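Local coordinates for uncharacterized protein (Porphyromonas gingivalis, PDB 1ZBS) that probably phosphorylates N-acetylglucosamine or a related sugar with ATP, as a member of the actin-like ATPase superfamily, at residues C114-G117 with T118-S122; Q268-M271 with E272-Q276. All coordinates share one frame; numbering follows the deposited sequence.

Contact 1. Residues C114-G117 with T118-S122; sequences CILG and TGSNS
Ile115 and Asn121 form the hydrogen-bonded pair of a short antiparallel strand pair. Ile115 N reaches Asn121 O at 3.0 Å in a nearly straight bond. The return bond, from Asn121 N to Ile115 O, is 3.1 Å long and more bent. The carbonyl of Ile115 also receives a CA-H...O contact from Ser120, CA to O 3.3 Å. Nearer the turn, Gly117 N donates to Gly119 O at 3.1 Å, closing the reversal through Thr118.

The face carrying Cys114, Leu116, Ser120 and Ser122 is the buried one. Cys114 SG lies beside its own backbone N (chi1 -53°) and meets Ser122 CB at 4.1 Å. Leu116 CD1 approaches Ser120 OG at 4.2 Å, a methyl against a hydroxyl oxygen. Both hydroxyls find stronger partners beyond the hairpin: Ser120 OG bonds Glu144 O, while Ser122 OG is engaged by Tyr231 OH and Asn227 O. Helix 210-229 covers this face through Phe220 and Phe223.

The beta hairpin opens the second RNase H-like sheet of an actin-like kinase, and its Gly-Thr-Gly-Ser turn is placed like the second phosphate loop of this superfamily, so it probably faces the nucleotide. A weak hydrogen bond between Thr118 OG1 and Thr10 OG1 joins it to the loop between the first two strands of the other domain.

The opposite face is looser. Ile115 and Asn121, both partly exposed, touch chiefly by their CB atoms, 4.1 Å apart. Asn121 CG extends anti to its backbone N (chi1 -153°), and the amide nitrogen is held weakly by Asn133 OD1. Met98 of helix 97-105 partly covers both residues, whereas Thr118 and Gly119 keep some solvent access.

Contact 2. Residues Q268-M271 with E272-Q276; sequences QSPM and EGLIQ
Met271, modelled as selenomethionine, starts extended (chi1 -164°) but bends at its next two torsions, so that its side chain crosses those of Leu274 and Ile275 at about a right angle. The exact placement of its terminal methyl is doubtful.

Pro270 and Leu274 lie side by side and point the same way, with Leu274 CD2 3.6 Å from Pro270 CB. Their backbones are tied as well: Leu274 N donates to Pro270 O at 2.7 Å, and Ile275 N follows with Met271 O at 2.9 Å. Ala104 of helix 97-105 packs on both Pro270 and Leu274, and Ile4 of strand 2-7 on Met271 and Leu274.

This is the capped N-terminus of helix 271-280, an ST turn leading into its first turn. With chi1 at 164°, Ser269 holds its OG away from its own backbone N, and the chain curls back to bring Met271 N within 2.9 Å of this oxygen. Pro270 brings no N-H, the Ser269 hydroxyl oxygen accepts from the N-H of Met271, and one water donates to Ser269 O and weakly accepts from Gly273 N, so the donors of a helix start are met partly by side chain and solvent.

In the fold
The centre of contact 1 lies about 5 Å from the centre of the chain, that of contact 2 about 13 Å. Contact 2, though farther out, is buried apart from exposed Glu272, while contact 1 is partly buried, with five of nine residues buried and none fully exposed. Their centres are about 16 Å apart, and they do not touch. The two share helix 97-105, which meets Ile115 and Asn121 in the hairpin and Pro270 and Leu274 at the helix start. Contact 1 belongs to the second sheet and relies on strand pairing and buried serine hydroxyls. Contact 2 leaves that sheet after strand 263-267 and sets apolar side chains against strands 2-7 and 11-18 of the first, joining the two domains.

Contact 1. Residues C114-G117 with T118-S122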
loop_
_atom_site.group_PDB
_atom_site.type_symbol
_atom_site.label_atom_id
_atom_site.label_comp_id
_atom_site.label_asym_id
_atom_site.label_seq_id
_atom_site.Cartn_x
_atom_site.Cartn_y
_atom_site.Cartn_z
ATOM N N CYS A 114 -6.900 -21.882 4.025
ATOM C CA CYS A 114 -6.458 -20.596 3.494
ATOM C C CYS A 114 -7.465 -19.942 2.575
ATOM O O CYS A 114 -8.192 -20.612 1.843
ATOM C CB CYS A 114 -5.158 -20.758 2.714
ATOM S SG CYS A 114 -3.855 -21.569 3.589
ATOM N N ILE A 115 -7.497 -18.619 2.618
ATOM C CA ILE A 115 -8.384 -17.858 1.760
ATOM C C ILE A 115 -7.532 -17.049 0.792
ATOM O O ILE A 115 -6.548 -16.425 1.184
ATOM C CB ILE A 115 -9.268 -16.908 2.569
ATOM C CG1 ILE A 115 -10.167 -17.717 3.515
ATOM C CG2 ILE A 115 -10.100 -16.048 1.618
ATOM C CD1 ILE A 115 -11.123 -16.875 4.333
ATOM N N LEU A 116 -7.895 -17.089 -0.484
ATOM C CA LEU A 116 -7.179 -16.342 -1.513
ATOM C C LEU A 116 -8.236 -15.671 -2.395
ATOM O O LEU A 116 -8.694 -16.253 -3.380
ATOM C CB LEU A 116 -6.312 -17.297 -2.348
ATOM C CG LEU A 116 -4.816 -17.044 -2.543
ATOM C CD1 LEU A 116 -4.145 -16.788 -1.203
ATOM C CD2 LEU A 116 -4.171 -18.254 -3.245
ATOM N N GLY A 117 -8.636 -14.461 -2.005
ATOM C CA GLY A 117 -9.620 -13.692 -2.751
ATOM C C GLY A 117 -9.145 -12.244 -2.835
ATOM O O GLY A 117 -7.996 -11.995 -3.199
ATOM N N THR A 118 -10.005 -11.286 -2.498
ATOM C CA THR A 118 -9.624 -9.873 -2.525
ATOM C C THR A 118 -8.454 -9.690 -1.555
ATOM O O THR A 118 -7.486 -8.974 -1.842
ATOM C CB THR A 118 -10.799 -8.973 -2.074
ATOM O OG1 THR A 118 -11.913 -9.189 -2.938
ATOM C CG2 THR A 118 -10.412 -7.499 -2.122
ATOM N N GLY A 119 -8.568 -10.349 -0.407
ATOM C CA GLY A 119 -7.532 -10.334 0.612
ATOM C C GLY A 119 -7.109 -11.776 0.874
ATOM O O GLY A 119 -7.745 -12.699 0.364
ATOM N N SER A 120 -6.039 -11.986 1.643
ATOM C CA SER A 120 -5.555 -13.339 1.948
ATOM C C SER A 120 -5.737 -13.614 3.421
ATOM O O SER A 120 -5.861 -12.689 4.217
ATOM C CB SER A 120 -4.060 -13.488 1.661
ATOM O OG SER A 120 -3.705 -12.941 0.415
ATOM N N ASN A 121 -5.716 -14.888 3.785
ATOM C CA ASN A 121 -5.841 -15.263 5.174
ATOM C C ASN A 121 -5.446 -16.739 5.369
ATOM O O ASN A 121 -5.394 -17.504 4.407
ATOM C CB ASN A 121 -7.286 -15.019 5.630
ATOM C CG ASN A 121 -7.388 -14.750 7.112
ATOM O OD1 ASN A 121 -8.407 -14.241 7.598
ATOM N ND2 ASN A 121 -6.333 -15.092 7.847
ATOM N N SER A 122 -5.141 -17.132 6.602
ATOM C CA SER A 122 -4.805 -18.521 6.888
ATOM C C SER A 122 -5.069 -18.829 8.353
ATOM O O SER A 122 -5.178 -17.920 9.173
ATOM C CB SER A 122 -3.334 -18.840 6.548
ATOM O OG SER A 122 -2.427 -18.204 7.430
#

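Contact 2. Residues Q268-M271 with E272-Q276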
loop_
_atom_site.group_PDB
_atom_site.type_symbol
_atom_site.label_atom_id
_atom_site.label_comp_id
_atom_site.label_asym_id
_atom_site.label_seq_id
_atom_site.Cartn_x
_atom_site.Cartn_y
_atom_site.Cartn_z
ATOM N N GLN A 268 -13.770 -22.391 -5.157
ATOM C CA GLN A 268 -14.060 -20.962 -5.204
ATOM C C GLN A 268 -14.888 -20.507 -3.994
ATOM O O GLN A 268 -14.544 -19.519 -3.337
ATOM C CB GLN A 268 -14.773 -20.618 -6.521
ATOM C CG GLN A 268 -15.167 -19.150 -6.641
ATOM C CD GLN A 268 -15.329 -18.684 -8.086
ATOM O OE1 GLN A 268 -15.876 -19.400 -8.931
ATOM N NE2 GLN A 268 -14.867 -17.468 -8.369
ATOM N N SER A 269 -15.948 -21.258 -3.686
ATOM C CA SER A 269 -16.859 -20.952 -2.575
ATOM C C SER A 269 -16.922 -22.051 -1.507
ATOM O O SER A 269 -16.724 -23.228 -1.794
ATOM C CB SER A 269 -18.278 -20.711 -3.129
ATOM O OG SER A 269 -19.271 -20.772 -2.113
ATOM N N PRO A 270 -17.162 -21.667 -0.245
ATOM C CA PRO A 270 -17.256 -22.645 0.843
ATOM C C PRO A 270 -18.726 -22.989 1.073
ATOM O O PRO A 270 -19.063 -23.771 1.958
ATOM C CB PRO A 270 -16.682 -21.886 2.028
ATOM C CG PRO A 270 -17.215 -20.506 1.790
ATOM C CD PRO A 270 -16.957 -20.309 0.296
HETATM N N MSE A 271 -19.599 -22.392 0.271
HETATM C CA MSE A 271 -21.021 -22.615 0.444
HETATM C C MSE A 271 -21.426 -24.083 0.493
HETATM O O MSE A 271 -22.037 -24.520 1.464
HETATM C CB MSE A 271 -21.815 -21.899 -0.642
HETATM C CG MSE A 271 -23.280 -21.777 -0.283
HETATM SE SE MSE A 271 -23.541 -20.988 1.489
HETATM C CE MSE A 271 -23.642 -22.575 2.570
ATOM N N GLU A 272 -21.097 -24.842 -0.547
ATOM C CA GLU A 272 -21.432 -26.260 -0.575
ATOM C C GLU A 272 -20.923 -26.924 0.699
ATOM O O GLU A 272 -21.591 -27.779 1.286
ATOM C CB GLU A 272 -20.802 -26.940 -1.793
ATOM C CG GLU A 272 -21.476 -26.587 -3.115
ATOM C CD GLU A 272 -22.965 -26.912 -3.116
ATOM O OE1 GLU A 272 -23.331 -28.068 -2.793
ATOM O OE2 GLU A 272 -23.773 -26.010 -3.443
ATOM N N GLY A 273 -19.734 -26.512 1.122
ATOM C CA GLY A 273 -19.142 -27.058 2.322
ATOM C C GLY A 273 -19.903 -26.677 3.576
ATOM O O GLY A 273 -20.091 -27.516 4.454
ATOM N N LEU A 274 -20.332 -25.422 3.682
ATOM C CA LEU A 274 -21.069 -24.990 4.868
ATOM C C LEU A 274 -22.450 -25.612 4.940
ATOM O O LEU A 274 -23.032 -25.724 6.019
ATOM C CB LEU A 274 -21.234 -23.471 4.916
ATOM C CG LEU A 274 -20.184 -22.584 5.582
ATOM C CD1 LEU A 274 -19.533 -23.323 6.753
ATOM C CD2 LEU A 274 -19.159 -22.183 4.570
ATOM N N ILE A 275 -22.991 -25.995 3.792
ATOM C CA ILE A 275 -24.307 -26.596 3.790
ATOM C C ILE A 275 -24.219 -27.972 4.410
ATOM O O ILE A 275 -25.019 -28.313 5.280
ATOM C CB ILE A 275 -24.869 -26.709 2.378
ATOM C CG1 ILE A 275 -25.080 -25.299 1.811
ATOM C CG2 ILE A 275 -26.176 -27.484 2.405
ATOM C CD1 ILE A 275 -25.465 -25.276 0.358
ATOM N N GLN A 276 -23.239 -28.761 3.981
ATOM C CA GLN A 276 -23.089 -30.098 4.536
ATOM C C GLN A 276 -22.671 -30.028 6.005
ATOM O O GLN A 276 -23.061 -30.879 6.802
ATOM C CB GLN A 276 -22.060 -30.909 3.737
ATOM C CG GLN A 276 -22.534 -31.349 2.349
ATOM C CD GLN A 276 -23.817 -32.191 2.377
ATOM O OE1 GLN A 276 -24.901 -31.681 2.673
ATOM N NE2 GLN A 276 -23.694 -33.483 2.066
HETATM O O HOH W 1 -17.167 -25.834 -0.213
#